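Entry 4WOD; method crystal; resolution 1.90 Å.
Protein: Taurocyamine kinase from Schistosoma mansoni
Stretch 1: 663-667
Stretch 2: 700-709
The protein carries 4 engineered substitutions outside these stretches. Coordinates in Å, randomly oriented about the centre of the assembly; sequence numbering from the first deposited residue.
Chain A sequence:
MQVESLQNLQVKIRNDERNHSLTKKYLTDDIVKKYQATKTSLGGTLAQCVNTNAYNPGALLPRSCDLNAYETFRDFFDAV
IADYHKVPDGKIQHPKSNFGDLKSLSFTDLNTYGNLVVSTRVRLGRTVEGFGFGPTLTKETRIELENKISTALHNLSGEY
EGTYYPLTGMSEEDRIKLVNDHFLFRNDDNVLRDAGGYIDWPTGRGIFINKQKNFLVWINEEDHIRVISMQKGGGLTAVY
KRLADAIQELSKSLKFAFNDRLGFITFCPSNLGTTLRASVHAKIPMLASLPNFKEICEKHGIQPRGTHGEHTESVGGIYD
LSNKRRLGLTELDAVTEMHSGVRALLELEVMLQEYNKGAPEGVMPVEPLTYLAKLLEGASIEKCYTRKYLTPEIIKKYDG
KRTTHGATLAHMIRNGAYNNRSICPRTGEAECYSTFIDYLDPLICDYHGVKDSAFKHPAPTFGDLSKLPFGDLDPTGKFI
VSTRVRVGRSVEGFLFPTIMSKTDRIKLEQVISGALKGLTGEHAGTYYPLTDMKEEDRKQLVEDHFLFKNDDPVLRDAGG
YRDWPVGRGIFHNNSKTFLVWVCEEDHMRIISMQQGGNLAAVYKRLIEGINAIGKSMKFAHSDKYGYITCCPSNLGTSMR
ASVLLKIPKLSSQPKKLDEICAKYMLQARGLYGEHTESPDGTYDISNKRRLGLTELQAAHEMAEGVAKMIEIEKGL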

# COMPACT_ATOMS: atom_id res chain seq x y z
N LYS A 663 -36.91 -13.45 -2.95
CA LYS A 663 -38.30 -13.00 -3.07
C LYS A 663 -38.69 -12.03 -1.96
O LYS A 663 -39.64 -11.26 -2.11
CB LYS A 663 -39.25 -14.20 -3.08
CG LYS A 663 -38.96 -15.20 -4.20
CD LYS A 663 -39.62 -16.54 -3.96
CE LYS A 663 -41.14 -16.42 -3.94
NZ LYS A 663 -41.80 -17.71 -3.59
N TYR A 664 -37.94 -12.04 -0.86
CA TYR A 664 -38.16 -11.06 0.20
C TYR A 664 -37.10 -9.95 0.15
O TYR A 664 -37.04 -9.10 1.04
CB TYR A 664 -38.18 -11.76 1.56
CG TYR A 664 -39.47 -12.51 1.82
CD1 TYR A 664 -40.49 -11.93 2.57
CD2 TYR A 664 -39.67 -13.78 1.30
CE1 TYR A 664 -41.67 -12.61 2.80
CE2 TYR A 664 -40.85 -14.47 1.53
CZ TYR A 664 -41.85 -13.88 2.28
OH TYR A 664 -43.03 -14.55 2.51
N MET A 665 -36.29 -9.97 -0.91
CA MET A 665 -35.33 -8.91 -1.21
C MET A 665 -34.39 -8.66 -0.03
O MET A 665 -34.21 -7.53 0.44
CB MET A 665 -36.07 -7.64 -1.63
CG MET A 665 -36.81 -7.82 -2.96
SD MET A 665 -37.89 -6.45 -3.47
CE MET A 665 -39.23 -6.60 -2.27
N LEU A 666 -33.80 -9.75 0.44
CA LEU A 666 -32.86 -9.75 1.53
C LEU A 666 -31.49 -10.18 1.04
O LEU A 666 -31.38 -10.87 0.03
CB LEU A 666 -33.30 -10.69 2.65
CG LEU A 666 -34.62 -10.40 3.36
CD1 LEU A 666 -34.97 -11.58 4.25
CD2 LEU A 666 -34.47 -9.12 4.17
N GLN A 667 -30.46 -9.76 1.76
CA GLN A 667 -29.11 -10.21 1.48
C GLN A 667 -28.64 -11.02 2.67
O GLN A 667 -28.98 -10.69 3.81
CB GLN A 667 -28.18 -9.02 1.23
CG GLN A 667 -26.70 -9.39 1.31
CD GLN A 667 -25.82 -8.19 1.62
OE1 GLN A 667 -25.48 -7.41 0.73
NE2 GLN A 667 -25.44 -8.05 2.89
N HIS A 700 -39.33 -2.59 7.50
CA HIS A 700 -40.41 -3.58 7.55
C HIS A 700 -40.13 -4.76 6.62
O HIS A 700 -40.44 -5.90 6.96
CB HIS A 700 -41.75 -2.96 7.19
CG HIS A 700 -42.92 -3.83 7.51
ND1 HIS A 700 -44.03 -3.92 6.69
CD2 HIS A 700 -43.16 -4.65 8.56
CE1 HIS A 700 -44.91 -4.75 7.24
NE2 HIS A 700 -44.40 -5.21 8.37
N GLU A 701 -39.52 -4.49 5.46
CA GLU A 701 -39.13 -5.56 4.56
C GLU A 701 -38.17 -6.52 5.26
O GLU A 701 -38.35 -7.74 5.19
CB GLU A 701 -38.50 -5.02 3.27
CG GLU A 701 -39.55 -4.50 2.30
CD GLU A 701 -39.01 -4.27 0.90
OE1 GLU A 701 -37.94 -4.82 0.56
OE2 GLU A 701 -39.67 -3.53 0.14
N MET A 702 -37.17 -5.98 5.96
CA MET A 702 -36.23 -6.84 6.68
C MET A 702 -37.00 -7.67 7.70
O MET A 702 -36.87 -8.89 7.71
CB MET A 702 -35.13 -6.03 7.37
CG MET A 702 -34.07 -6.91 8.02
SD MET A 702 -34.51 -7.34 9.73
CE MET A 702 -33.98 -5.88 10.62
N ALA A 703 -37.80 -7.01 8.53
CA ALA A 703 -38.58 -7.69 9.56
C ALA A 703 -39.48 -8.81 8.99
O ALA A 703 -39.44 -9.95 9.47
CB ALA A 703 -39.43 -6.68 10.33
N GLU A 704 -40.26 -8.49 7.97
CA GLU A 704 -41.12 -9.49 7.33
C GLU A 704 -40.30 -10.66 6.79
O GLU A 704 -40.70 -11.81 6.94
CB GLU A 704 -41.95 -8.86 6.21
CG GLU A 704 -43.10 -8.01 6.69
CD GLU A 704 -44.02 -7.59 5.56
OE1 GLU A 704 -43.95 -6.41 5.15
OE2 GLU A 704 -44.80 -8.44 5.09
N GLY A 705 -39.17 -10.35 6.16
CA GLY A 705 -38.28 -11.37 5.64
C GLY A 705 -37.66 -12.24 6.71
O GLY A 705 -37.49 -13.45 6.53
N VAL A 706 -37.31 -11.64 7.84
CA VAL A 706 -36.67 -12.36 8.93
C VAL A 706 -37.71 -13.18 9.67
O VAL A 706 -37.44 -14.31 10.08
CB VAL A 706 -35.92 -11.40 9.89
CG1 VAL A 706 -35.52 -12.10 11.19
CG2 VAL A 706 -34.69 -10.80 9.18
N ALA A 707 -38.91 -12.62 9.83
CA ALA A 707 -40.02 -13.34 10.45
C ALA A 707 -40.39 -14.59 9.67
O ALA A 707 -40.70 -15.63 10.25
CB ALA A 707 -41.23 -12.43 10.58
N LYS A 708 -40.35 -14.49 8.35
CA LYS A 708 -40.54 -15.64 7.49
C LYS A 708 -39.48 -16.69 7.73
O LYS A 708 -39.80 -17.85 7.95
CB LYS A 708 -40.52 -15.23 6.01
CG LYS A 708 -41.85 -15.51 5.33
CD LYS A 708 -41.85 -16.88 4.65
CE LYS A 708 -42.95 -17.77 5.25
NZ LYS A 708 -44.28 -17.10 5.12
N MET A 709 -38.22 -16.29 7.64
CA MET A 709 -37.09 -17.18 7.89
C MET A 709 -37.21 -17.93 9.21
O MET A 709 -37.01 -19.14 9.26
CB MET A 709 -35.78 -16.39 7.89
CG MET A 709 -35.32 -15.97 6.51
SD MET A 709 -33.64 -15.32 6.53
CE MET A 709 -33.49 -14.83 4.82
O HOH W 1 -39.43 -8.71 2.53
O HOH W 2 -35.14 -5.29 0.81

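What does the helix offer at the start of stretch 2? Stretch 2 is helical throughout, held by its own i to i+4 backbone bonds, such as G705 N to E701 O at 2.9 Å, and no direct hydrogen bond joins it to stretch 1. E701 instead meets its neighbour through water. Water 1 donates to Y664 O at 2.8 Å and to E701 O at 3.0 Å, so that carbonyl serves both the helix and the bridge. Water 2 donates to M665 O at 2.5 Å and to E701 OE1 at 2.9 Å. Two acceptors that could not bond each other are thus joined in each case. M665 CE also lies 3.6 Å from E701 OE1.

How does L666 settle against the middle of the helix? L666 CD2 rests 3.8 Å from M702 CA, since the M702 side chain sets off away from stretch 1 and leaves its backbone to be touched. L666 CD1 lies 3.6 Å from G705 CA.

Why does the approach become so close at G705? The CA atoms of Y664 and G705 are 5.5 Å apart, and the glycine has no side chain to hold them off. A CB there would point toward stretch 1 and fall 2.4 Å from L666 CD1, a clash. G705 CA also lies 3.8 Å from Y664 CD1, so tyrosine and leucine share the glycine surface.

What closes the contact at the far end? K708 places its CB over one face of the Y664 ring, and its CG comes within 3.2 Å of Y664 OH; the closest approach is through the aliphatic part of the lysine, though no hydrogen bond joins K708 to Y664 OH. M709 starts sideways, but its extended side chain brings CE to 3.6 Å from L666 CD1, an apolar contact against the buried leucine.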